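Local structure of protein-disulfide isomerase (Novosphingobium aromaticivorans, 3GMF) at residues R60-N72 and F113-F126. The protein probably acts as a thiol-disulfide oxidoreductase or isomerase of the thioredoxin superfamily, making or reshuffling disulfide bonds in other proteins. Residues are numbered along the deposited sequence; the frame is centred on the assembly and turned at random.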
loop_
_atom_site.group_PDB
_atom_site.type_symbol
_atom_site.label_atom_id
_atom_site.label_comp_id
_atom_site.label_asym_id
_atom_site.label_seq_id
_atom_site.Cartn_x
_atom_site.Cartn_y
_atom_site.Cartn_z
ATOM N N ARG A 60 4.992 -7.422 0.429
ATOM C CA ARG A 60 6.082 -8.196 -0.202
ATOM C C ARG A 60 7.193 -8.634 0.748
ATOM O O ARG A 60 7.975 -9.554 0.419
ATOM C CB ARG A 60 6.735 -7.395 -1.342
ATOM C CG ARG A 60 5.764 -6.970 -2.483
ATOM C CD ARG A 60 6.525 -6.300 -3.605
ATOM N NE ARG A 60 7.317 -5.180 -3.075
ATOM C CZ ARG A 60 8.479 -4.784 -3.575
ATOM N NH1 ARG A 60 8.991 -5.413 -4.628
ATOM N NH2 ARG A 60 9.144 -3.772 -3.001
ATOM N N ASP A 61 7.296 -7.930 1.881
ATOM C CA ASP A 61 8.453 -8.059 2.807
ATOM C C ASP A 61 8.043 -7.479 4.184
ATOM O O ASP A 61 6.994 -6.844 4.308
ATOM C CB ASP A 61 9.717 -7.391 2.200
ATOM C CG ASP A 61 9.553 -5.886 2.011
ATOM O OD1 ASP A 61 9.380 -5.202 3.031
ATOM O OD2 ASP A 61 9.584 -5.412 0.848
ATOM N N PRO A 62 8.831 -7.758 5.245
ATOM C CA PRO A 62 8.399 -7.335 6.575
ATOM C C PRO A 62 8.438 -5.810 6.792
ATOM O O PRO A 62 7.788 -5.331 7.713
ATOM C CB PRO A 62 9.385 -8.049 7.524
ATOM C CG PRO A 62 10.047 -9.080 6.684
ATOM C CD PRO A 62 10.084 -8.534 5.294
ATOM N N ILE A 63 9.221 -5.086 5.988
ATOM C CA ILE A 63 9.232 -3.602 6.074
ATOM C C ILE A 63 7.892 -3.040 5.557
ATOM O O ILE A 63 7.223 -2.228 6.222
ATOM C CB ILE A 63 10.409 -3.014 5.305
ATOM C CG1 ILE A 63 11.721 -3.530 5.900
ATOM C CG2 ILE A 63 10.450 -1.458 5.434
ATOM C CD1 ILE A 63 12.876 -3.392 4.920
ATOM N N ASP A 64 7.516 -3.505 4.371
ATOM C CA ASP A 64 6.165 -3.323 3.790
ATOM C C ASP A 64 5.065 -3.675 4.804
ATOM O O ASP A 64 4.144 -2.882 5.033
ATOM C CB ASP A 64 6.065 -4.238 2.563
ATOM C CG ASP A 64 4.971 -3.822 1.582
ATOM O OD1 ASP A 64 4.232 -2.834 1.822
ATOM O OD2 ASP A 64 4.864 -4.515 0.543
ATOM N N MET A 65 5.188 -4.859 5.417
ATOM C CA MET A 65 4.219 -5.315 6.432
ATOM C C MET A 65 4.093 -4.295 7.564
ATOM O O MET A 65 2.990 -4.010 8.017
ATOM C CB MET A 65 4.598 -6.690 7.012
ATOM C CG MET A 65 3.526 -7.219 7.999
ATOM S SD MET A 65 1.811 -7.462 7.349
ATOM C CE MET A 65 2.064 -9.117 6.692
ATOM N N THR A 66 5.237 -3.782 8.032
ATOM C CA THR A 66 5.247 -2.813 9.144
ATOM C C THR A 66 4.480 -1.543 8.758
ATOM O O THR A 66 3.646 -1.059 9.520
ATOM C CB THR A 66 6.695 -2.484 9.570
ATOM O OG1 THR A 66 7.384 -3.691 9.919
ATOM C CG2 THR A 66 6.721 -1.504 10.785
ATOM N N VAL A 67 4.754 -1.017 7.564
ATOM C CA VAL A 67 3.996 0.145 7.066
ATOM C C VAL A 67 2.491 -0.156 6.911
ATOM O O VAL A 67 1.635 0.649 7.307
ATOM C CB VAL A 67 4.576 0.651 5.754
ATOM C CG1 VAL A 67 3.764 1.829 5.275
ATOM C CG2 VAL A 67 6.025 1.065 5.975
ATOM N N ALA A 68 2.177 -1.335 6.373
ATOM C CA ALA A 68 0.787 -1.737 6.164
ATOM C C ALA A 68 0.036 -1.936 7.482
ATOM O O ALA A 68 -1.155 -1.661 7.558
ATOM C CB ALA A 68 0.699 -2.989 5.277
ATOM N N LEU A 69 0.731 -2.367 8.533
ATOM C CA LEU A 69 0.076 -2.406 9.849
ATOM C C LEU A 69 -0.363 -1.014 10.262
ATOM O O LEU A 69 -1.503 -0.842 10.704
ATOM C CB LEU A 69 0.966 -3.047 10.917
ATOM C CG LEU A 69 1.123 -4.561 10.754
ATOM C CD1 LEU A 69 2.395 -5.004 11.505
ATOM C CD2 LEU A 69 -0.155 -5.339 11.171
ATOM N N ILE A 70 0.500 -0.025 10.055
ATOM C CA ILE A 70 0.211 1.361 10.429
ATOM C C ILE A 70 -0.978 1.890 9.630
ATOM O O ILE A 70 -1.976 2.315 10.221
ATOM C CB ILE A 70 1.434 2.285 10.285
ATOM C CG1 ILE A 70 2.632 1.761 11.107
ATOM C CG2 ILE A 70 1.087 3.721 10.694
ATOM C CD1 ILE A 70 3.960 2.468 10.795
ATOM N N THR A 71 -0.899 1.823 8.297
ATOM C CA THR A 71 -1.984 2.378 7.455
ATOM C C THR A 71 -3.331 1.649 7.652
ATOM O O THR A 71 -4.402 2.265 7.539
ATOM C CB THR A 71 -1.585 2.440 5.953
ATOM O OG1 THR A 71 -1.468 1.105 5.440
ATOM C CG2 THR A 71 -0.253 3.176 5.775
ATOM N N ASN A 72 -3.286 0.365 8.005
ATOM C CA ASN A 72 -4.516 -0.393 8.242
ATOM C C ASN A 72 -5.090 -0.296 9.659
ATOM O O ASN A 72 -6.196 -0.801 9.888
ATOM C CB ASN A 72 -4.365 -1.859 7.824
ATOM C CG ASN A 72 -4.357 -2.032 6.310
ATOM O OD1 ASN A 72 -5.392 -2.326 5.705
ATOM N ND2 ASN A 72 -3.187 -1.840 5.694
ATOM N N PHE A 113 7.340 -12.263 15.046
ATOM C CA PHE A 113 6.707 -11.122 14.413
ATOM C C PHE A 113 6.910 -9.826 15.217
ATOM O O PHE A 113 7.296 -8.811 14.653
ATOM C CB PHE A 113 5.221 -11.400 14.174
ATOM C CG PHE A 113 4.429 -10.170 13.858
ATOM C CD1 PHE A 113 4.428 -9.631 12.573
ATOM C CD2 PHE A 113 3.709 -9.522 14.861
ATOM C CE1 PHE A 113 3.704 -8.462 12.305
ATOM C CE2 PHE A 113 2.992 -8.365 14.595
ATOM C CZ PHE A 113 2.984 -7.847 13.325
ATOM N N ALA A 114 6.657 -9.866 16.528
ATOM C CA ALA A 114 6.800 -8.666 17.375
ATOM C C ALA A 114 8.216 -8.081 17.400
ATOM O O ALA A 114 8.394 -6.871 17.240
ATOM C CB ALA A 114 6.300 -8.944 18.803
ATOM N N THR A 115 9.209 -8.951 17.584
ATOM C CA THR A 115 10.604 -8.541 17.688
ATOM C C THR A 115 11.064 -7.875 16.389
ATOM O O THR A 115 11.620 -6.786 16.428
ATOM C CB THR A 115 11.513 -9.737 18.042
ATOM O OG1 THR A 115 10.991 -10.400 19.206
ATOM C CG2 THR A 115 12.947 -9.273 18.319
ATOM N N ARG A 116 10.791 -8.484 15.253
ATOM C CA ARG A 116 11.222 -7.945 13.985
ATOM C C ARG A 116 10.490 -6.657 13.610
ATOM O O ARG A 116 11.086 -5.777 13.088
ATOM C CB ARG A 116 11.187 -9.009 12.897
ATOM C CG ARG A 116 9.859 -9.341 12.338
ATOM C CD ARG A 116 9.929 -10.423 11.284
ATOM N NE ARG A 116 10.398 -11.717 11.738
ATOM C CZ ARG A 116 10.729 -12.705 10.927
ATOM N NH1 ARG A 116 11.140 -13.821 11.409
ATOM N NH2 ARG A 116 10.688 -12.550 9.636
ATOM N N THR A 117 9.206 -6.564 13.918
ATOM C CA THR A 117 8.408 -5.382 13.596
ATOM C C THR A 117 8.904 -4.159 14.381
ATOM O O THR A 117 9.019 -3.060 13.835
ATOM C CB THR A 117 6.893 -5.655 13.828
ATOM O OG1 THR A 117 6.481 -6.729 12.955
ATOM C CG2 THR A 117 6.042 -4.444 13.521
ATOM N N ARG A 118 9.231 -4.392 15.649
ATOM C CA ARG A 118 9.793 -3.356 16.507
ATOM C C ARG A 118 11.171 -2.900 16.011
ATOM O O ARG A 118 11.432 -1.700 15.999
ATOM C CB ARG A 118 9.853 -3.830 17.957
ATOM C CG ARG A 118 8.516 -3.710 18.688
ATOM C CD ARG A 118 8.698 -3.861 20.206
ATOM N NE ARG A 118 8.554 -5.247 20.650
ATOM C CZ ARG A 118 9.566 -6.075 20.911
ATOM N NH1 ARG A 118 9.314 -7.317 21.306
ATOM N NH2 ARG A 118 10.829 -5.672 20.785
ATOM N N ALA A 119 12.011 -3.847 15.579
ATOM C CA ALA A 119 13.357 -3.550 15.049
ATOM C C ALA A 119 13.269 -2.705 13.789
ATOM O O ALA A 119 14.006 -1.720 13.613
ATOM C CB ALA A 119 14.121 -4.838 14.763
ATOM N N ILE A 120 12.346 -3.089 12.905
ATOM C CA ILE A 120 12.135 -2.354 11.670
ATOM C C ILE A 120 11.624 -0.934 11.946
ATOM O O ILE A 120 12.120 0.040 11.361
ATOM C CB ILE A 120 11.156 -3.109 10.748
ATOM C CG1 ILE A 120 11.839 -4.365 10.209
ATOM C CG2 ILE A 120 10.710 -2.228 9.580
ATOM C CD1 ILE A 120 10.861 -5.342 9.470
ATOM N N ALA A 121 10.620 -0.833 12.808
ATOM C CA ALA A 121 10.032 0.477 13.129
ATOM C C ALA A 121 11.109 1.400 13.721
ATOM O O ALA A 121 11.113 2.609 13.467
ATOM C CB ALA A 121 8.895 0.326 14.067
ATOM N N SER A 122 12.018 0.810 14.497
ATOM C CA SER A 122 13.151 1.549 15.037
ATOM C C SER A 122 14.124 2.003 13.946
ATOM O O SER A 122 14.409 3.207 13.809
ATOM C CB SER A 122 13.883 0.726 16.091
ATOM O OG SER A 122 14.868 1.521 16.725
ATOM N N ASP A 123 14.615 1.046 13.157
ATOM C CA ASP A 123 15.562 1.334 12.077
ATOM C C ASP A 123 15.050 2.326 11.050
ATOM O O ASP A 123 15.827 3.127 10.526
ATOM C CB ASP A 123 15.986 0.055 11.344
ATOM C CG ASP A 123 16.827 -0.878 12.196
ATOM O OD1 ASP A 123 17.269 -0.511 13.311
ATOM O OD2 ASP A 123 17.063 -2.003 11.730
ATOM N N PHE A 124 13.748 2.268 10.748
ATOM C CA PHE A 124 13.151 3.127 9.727
ATOM C C PHE A 124 12.540 4.400 10.307
ATOM O O PHE A 124 11.982 5.218 9.577
ATOM C CB PHE A 124 12.157 2.341 8.860
ATOM C CG PHE A 124 12.831 1.412 7.885
ATOM C CD1 PHE A 124 13.061 1.824 6.579
ATOM C CD2 PHE A 124 13.264 0.139 8.290
ATOM C CE1 PHE A 124 13.698 0.980 5.652
ATOM C CE2 PHE A 124 13.905 -0.699 7.396
ATOM C CZ PHE A 124 14.119 -0.284 6.070
ATOM N N ARG A 125 12.698 4.561 11.623
ATOM C CA ARG A 125 12.276 5.774 12.331
ATOM C C ARG A 125 10.787 6.085 12.179
ATOM O O ARG A 125 10.382 7.239 11.965
ATOM C CB ARG A 125 13.147 6.975 11.922
ATOM C CG ARG A 125 14.580 6.917 12.448
ATOM C CD ARG A 125 15.455 8.011 11.813
ATOM N NE ARG A 125 14.758 9.298 11.679
ATOM C CZ ARG A 125 14.655 10.224 12.634
ATOM N NH1 ARG A 125 15.203 10.039 13.833
ATOM N NH2 ARG A 125 13.992 11.349 12.389
ATOM N N PHE A 126 9.967 5.038 12.287
ATOM C CA PHE A 126 8.522 5.192 12.100
ATOM C C PHE A 126 7.829 5.874 13.301
ATOM O O PHE A 126 6.755 6.466 13.165
ATOM C CB PHE A 126 7.898 3.825 11.789
ATOM C CG PHE A 126 8.197 3.327 10.396
ATOM C CD1 PHE A 126 8.512 4.216 9.365
ATOM C CD2 PHE A 126 8.119 1.960 10.102
ATOM C CE1 PHE A 126 8.765 3.754 8.050
ATOM C CE2 PHE A 126 8.361 1.488 8.811
ATOM C CZ PHE A 126 8.690 2.390 7.777
HETATM O O HOH W 1 7.139 -7.222 10.130
#
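T66 of helix 62-72 drops as a knob into a hole formed by T117, I120, A121 and F126, at the centre of a buried, largely apolar crossing of two helices in the all-helical part of the chain. The segment axes run nearly at right angles (85°) and pass 9.6 Å apart. Threonine suits the middle because it is compact enough for the hole, its methyl packs against F126, and its hydroxyl is met by its own helix. With T66 OG1 beside its backbone N (chi1 -56°), the hydroxyl turns back to donate to P62 O at 2.8 Å, while CG2 reaches the edge of the F126 ring, near its plane. With an alanine in place of T66, P62 O would probably lose its hydroxyl donor and a gap would open beside F126 and I120. T117 OG1 likewise donates to a carbonyl one turn back, F113 O, but from above its plane, and one water donates to both P62 O and T117 OG1, linking the two helices. Around this centre, apolar side chains pack against one another. I120 CD1 lies 3.6 Å from P62 CB. I63 suits its place because its two branches divide the work: CG2 sits over the centre of the F124 ring in a CH-pi contact, 4.0 Å from the centroid, and CD1 reaches F124 CZ at 3.5 Å. V67 CG2 meets F126 CZ at 3.5 Å, and at the other end L69 CD1 meets the F113 ring edge-on, in its plane, 3.4 Å from CZ. F126 follows a Schellman turn at R125, which ends helix 113-123. A near-perpendicular helix crossing with T66 as a knob in a hole is consistent with the helical insertion that DsbA-like proteins carry in a thioredoxin fold.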